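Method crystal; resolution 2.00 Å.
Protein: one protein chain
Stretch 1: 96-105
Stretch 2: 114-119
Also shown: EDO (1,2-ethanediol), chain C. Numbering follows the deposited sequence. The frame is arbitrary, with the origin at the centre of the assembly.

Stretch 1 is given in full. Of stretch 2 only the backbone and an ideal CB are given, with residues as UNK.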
# COMPACT_ATOMS: atom_id res chain seq x y z
N CYS A 96 -7.21 4.82 3.81
CA CYS A 96 -7.95 4.83 2.57
C CYS A 96 -9.20 5.66 2.78
O CYS A 96 -9.77 5.67 3.87
CB CYS A 96 -8.31 3.41 2.13
SG CYS A 96 -9.07 2.42 3.42
N PHE A 97 -9.60 6.37 1.74
CA PHE A 97 -10.80 7.20 1.80
C PHE A 97 -12.03 6.36 1.55
O PHE A 97 -12.00 5.40 0.78
CB PHE A 97 -10.72 8.30 0.74
CG PHE A 97 -9.84 9.45 1.13
CD1 PHE A 97 -10.35 10.50 1.90
CD2 PHE A 97 -8.51 9.51 0.73
CE1 PHE A 97 -9.56 11.57 2.25
CE2 PHE A 97 -7.71 10.60 1.10
CZ PHE A 97 -8.24 11.63 1.85
N SER A 98 -13.13 6.74 2.21
CA SER A 98 -14.40 6.05 2.05
C SER A 98 -14.95 6.18 0.65
O SER A 98 -14.74 7.20 -0.02
CB SER A 98 -15.41 6.62 3.05
OG SER A 98 -16.71 6.22 2.70
N LYS A 99 -15.70 5.17 0.20
CA LYS A 99 -16.28 5.21 -1.15
C LYS A 99 -17.33 6.33 -1.29
O LYS A 99 -17.59 6.81 -2.39
CB LYS A 99 -16.89 3.85 -1.51
CG LYS A 99 -15.88 2.70 -1.51
CD LYS A 99 -14.63 3.07 -2.32
CE LYS A 99 -13.76 1.84 -2.62
NZ LYS A 99 -12.71 2.14 -3.65
N GLY A 100 -17.92 6.74 -0.17
CA GLY A 100 -18.87 7.84 -0.16
C GLY A 100 -18.21 9.22 -0.08
O GLY A 100 -18.89 10.25 -0.02
N ASN A 101 -16.88 9.24 -0.05
CA ASN A 101 -16.11 10.49 -0.07
C ASN A 101 -16.22 11.36 1.18
O ASN A 101 -15.72 12.48 1.19
CB ASN A 101 -16.51 11.36 -1.28
CG ASN A 101 -16.01 10.81 -2.61
OD1 ASN A 101 -14.86 11.04 -3.01
ND2 ASN A 101 -16.89 10.11 -3.32
N LEU A 102 -16.87 10.88 2.24
CA LEU A 102 -17.01 11.71 3.44
C LEU A 102 -15.92 11.47 4.47
O LEU A 102 -15.57 12.37 5.25
CB LEU A 102 -18.38 11.50 4.09
CG LEU A 102 -19.53 12.18 3.36
CD1 LEU A 102 -20.83 11.98 4.14
CD2 LEU A 102 -19.23 13.67 3.17
N PHE A 103 -15.37 10.26 4.49
CA PHE A 103 -14.53 9.85 5.62
C PHE A 103 -13.18 9.31 5.20
O PHE A 103 -13.03 8.84 4.07
CB PHE A 103 -15.28 8.80 6.46
CG PHE A 103 -16.61 9.30 7.01
CD1 PHE A 103 -16.64 10.17 8.09
CD2 PHE A 103 -17.81 8.91 6.43
CE1 PHE A 103 -17.86 10.65 8.58
CE2 PHE A 103 -19.03 9.38 6.92
CZ PHE A 103 -19.05 10.25 7.99
N LEU A 104 -12.23 9.39 6.12
CA LEU A 104 -10.91 8.78 5.95
C LEU A 104 -10.71 7.70 7.02
O LEU A 104 -10.92 7.95 8.21
CB LEU A 104 -9.82 9.84 6.08
CG LEU A 104 -8.37 9.34 6.04
CD1 LEU A 104 -8.00 8.80 4.64
CD2 LEU A 104 -7.36 10.44 6.48
N TYR A 105 -10.31 6.49 6.61
CA TYR A 105 -10.00 5.41 7.53
C TYR A 105 -8.48 5.24 7.71
O TYR A 105 -7.74 5.16 6.71
CB TYR A 105 -10.60 4.10 6.99
CG TYR A 105 -12.08 4.16 6.65
CD1 TYR A 105 -13.02 4.49 7.61
CD2 TYR A 105 -12.53 3.84 5.37
CE1 TYR A 105 -14.37 4.53 7.31
CE2 TYR A 105 -13.89 3.88 5.05
CZ TYR A 105 -14.81 4.22 6.03
OH TYR A 105 -16.18 4.25 5.75
N UNK A 114 -9.07 4.21 13.14
CA UNK A 114 -9.84 5.46 13.35
C UNK A 114 -10.53 5.93 12.08
O UNK A 114 -10.12 5.62 10.95
CB UNK A 114 -8.92 6.57 13.86
N UNK A 115 -11.60 6.69 12.29
CA UNK A 115 -12.43 7.20 11.20
C UNK A 115 -12.53 8.73 11.36
O UNK A 115 -13.00 9.20 12.40
CB UNK A 115 -13.81 6.55 11.20
N UNK A 116 -12.10 9.49 10.34
CA UNK A 116 -12.06 10.95 10.42
C UNK A 116 -12.97 11.60 9.37
O UNK A 116 -13.07 11.11 8.25
CB UNK A 116 -10.62 11.45 10.24
N UNK A 117 -13.61 12.72 9.70
CA UNK A 117 -14.37 13.42 8.68
C UNK A 117 -13.44 14.41 7.96
O UNK A 117 -12.27 14.56 8.34
CB UNK A 117 -15.57 14.14 9.29
N UNK A 118 -13.93 15.06 6.92
CA UNK A 118 -13.05 15.89 6.12
C UNK A 118 -12.58 17.18 6.83
O UNK A 118 -11.78 17.93 6.27
CB UNK A 118 -13.77 16.26 4.82
N UNK A 119 -13.03 17.42 8.06
CA UNK A 119 -12.50 18.57 8.81
C UNK A 119 -11.57 18.17 9.95
O UNK A 119 -11.17 19.01 10.78
CB UNK A 119 -13.66 19.40 9.37
C1 EDO C . -7.90 19.57 4.72
O1 EDO C . -9.25 19.32 4.33
C2 EDO C . -7.36 20.80 3.98
O2 EDO C . -8.25 21.91 4.07

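Stretch 1 runs as a strand through Cys96 and Phe97, turns back through a type I beta turn from Ser98 to Asn101, and returns as a strand through Leu104 and Tyr105. Stretch 2 lies antiparallel to this returning strand, at an angle of 155°.

Position 114 has extended backbone angles (-118/155). Its CA-to-CB bond points away from stretch 1, and no atom of that stretch lies within 5.5 Å of the ideal CB. Almost any side chain would suit. The carbonyl oxygen O of 114 receives a CA-H...O contact from Tyr105 CA at 3.4 Å. The residue is Lys114. Its NZ is hydrogen-bonded elsewhere in the structure.

Position 115 pairs with Tyr105 in a non-hydrogen-bonded bridge. Its CB points to the face that carries Phe103 and Tyr105. The ideal CB is 4.2 Å from Tyr105 CD1 and 5.5 Å from Phe103 CB, so the setting is apolar. Valine, isoleucine, leucine or threonine would suit, and a beta-branched residue fits the strand angles well. The residue is Val115. Its CG2 meets the edge of the Tyr105 ring, 3.8 Å from Tyr105 CD1. Its CG1 lies near the same ring and 4.1 Å from Phe103 CB.

Position 116 pairs with Leu104, and two backbone hydrogen bonds fix the register: Leu104 N to O of 116 and N of 116 to Leu104 O, both 2.9 Å and close to straight. The CB shares the face of Leu104 and sits 4.1 Å from Leu104 O. A large apolar or aromatic side chain could lie along the leucine, though smaller ones are not excluded. The residue is Trp116. Trp116 CD1 comes within 4.3 Å of Leu104 CD2, and Leu104 O lies at the edge of the indole, near its plane.

Position 117 turns its CB to the side of the sheet that carries Phe103 and Tyr105, 4.2 Å from Phe103 CE1. Stretch 1 offers no charge there, so small, apolar or polar residues are all possible. The residue is Asp117. Its CB stays beside the Phe103 ring, but its carboxylate leads away. Asp117 OD1 accepts a hydrogen bond from the backbone N of 119 at 2.8 Å.

Position 118 has left the strand, and its CB points sideways, 4.3 Å from Leu102 O. The Phe97 ring and the backbone of Leu102 to Leu104 lie within reach of a long, flexible apolar chain such as methionine; leucine would reach less far towards the ring. The residue is Met118, which has the largest covered area of stretch 2. Its chain bends back (chi1 and chi2 both m). SD reaches the Phe97 ring edge, 3.9 Å from Phe97 CE1, and CE lies 3.3 Å from Leu102 O and 4.0 Å from Leu104 CB. A water links Met118 N (2.8 Å) to Leu102 O (2.7 Å).

Position 119 is beyond reach of stretch 1. Polar or charged residues suit as well as any. The residue is Glu119, which makes no contact with stretch 1.

Stretch 2 114-119: KVWDME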
# COMPACT_ATOMS: atom_id res chain seq x y z
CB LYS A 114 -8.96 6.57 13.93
CG LYS A 114 -8.46 6.25 15.36
CD LYS A 114 -7.45 7.25 15.93
CE LYS A 114 -7.04 6.90 17.38
NZ LYS A 114 -6.19 7.96 18.01
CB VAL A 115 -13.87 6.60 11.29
CG1 VAL A 115 -14.73 7.16 10.17
CG2 VAL A 115 -13.81 5.08 11.23
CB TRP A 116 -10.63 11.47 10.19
CG TRP A 116 -9.53 10.73 10.91
CD1 TRP A 116 -8.87 9.61 10.47
CD2 TRP A 116 -8.94 11.08 12.17
NE1 TRP A 116 -7.92 9.23 11.39
CE2 TRP A 116 -7.94 10.11 12.44
CE3 TRP A 116 -9.16 12.09 13.11
CZ2 TRP A 116 -7.18 10.13 13.61
CZ3 TRP A 116 -8.40 12.12 14.26
CH2 TRP A 116 -7.43 11.13 14.50
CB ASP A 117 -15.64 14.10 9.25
CG ASP A 117 -15.33 15.28 10.18
OD1 ASP A 117 -14.26 15.92 10.06
OD2 ASP A 117 -16.19 15.58 11.05
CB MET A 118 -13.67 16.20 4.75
CG MET A 118 -13.80 14.98 3.85
SD MET A 118 -12.23 14.07 3.64
CE MET A 118 -12.30 12.83 4.94
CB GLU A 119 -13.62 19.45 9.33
CG GLU A 119 -14.73 19.62 8.33
CD GLU A 119 -16.08 19.35 8.95
OE1 GLU A 119 -16.59 20.25 9.64
OE2 GLU A 119 -16.63 18.23 8.74
O HOH W 1 -16.62 14.72 6.05
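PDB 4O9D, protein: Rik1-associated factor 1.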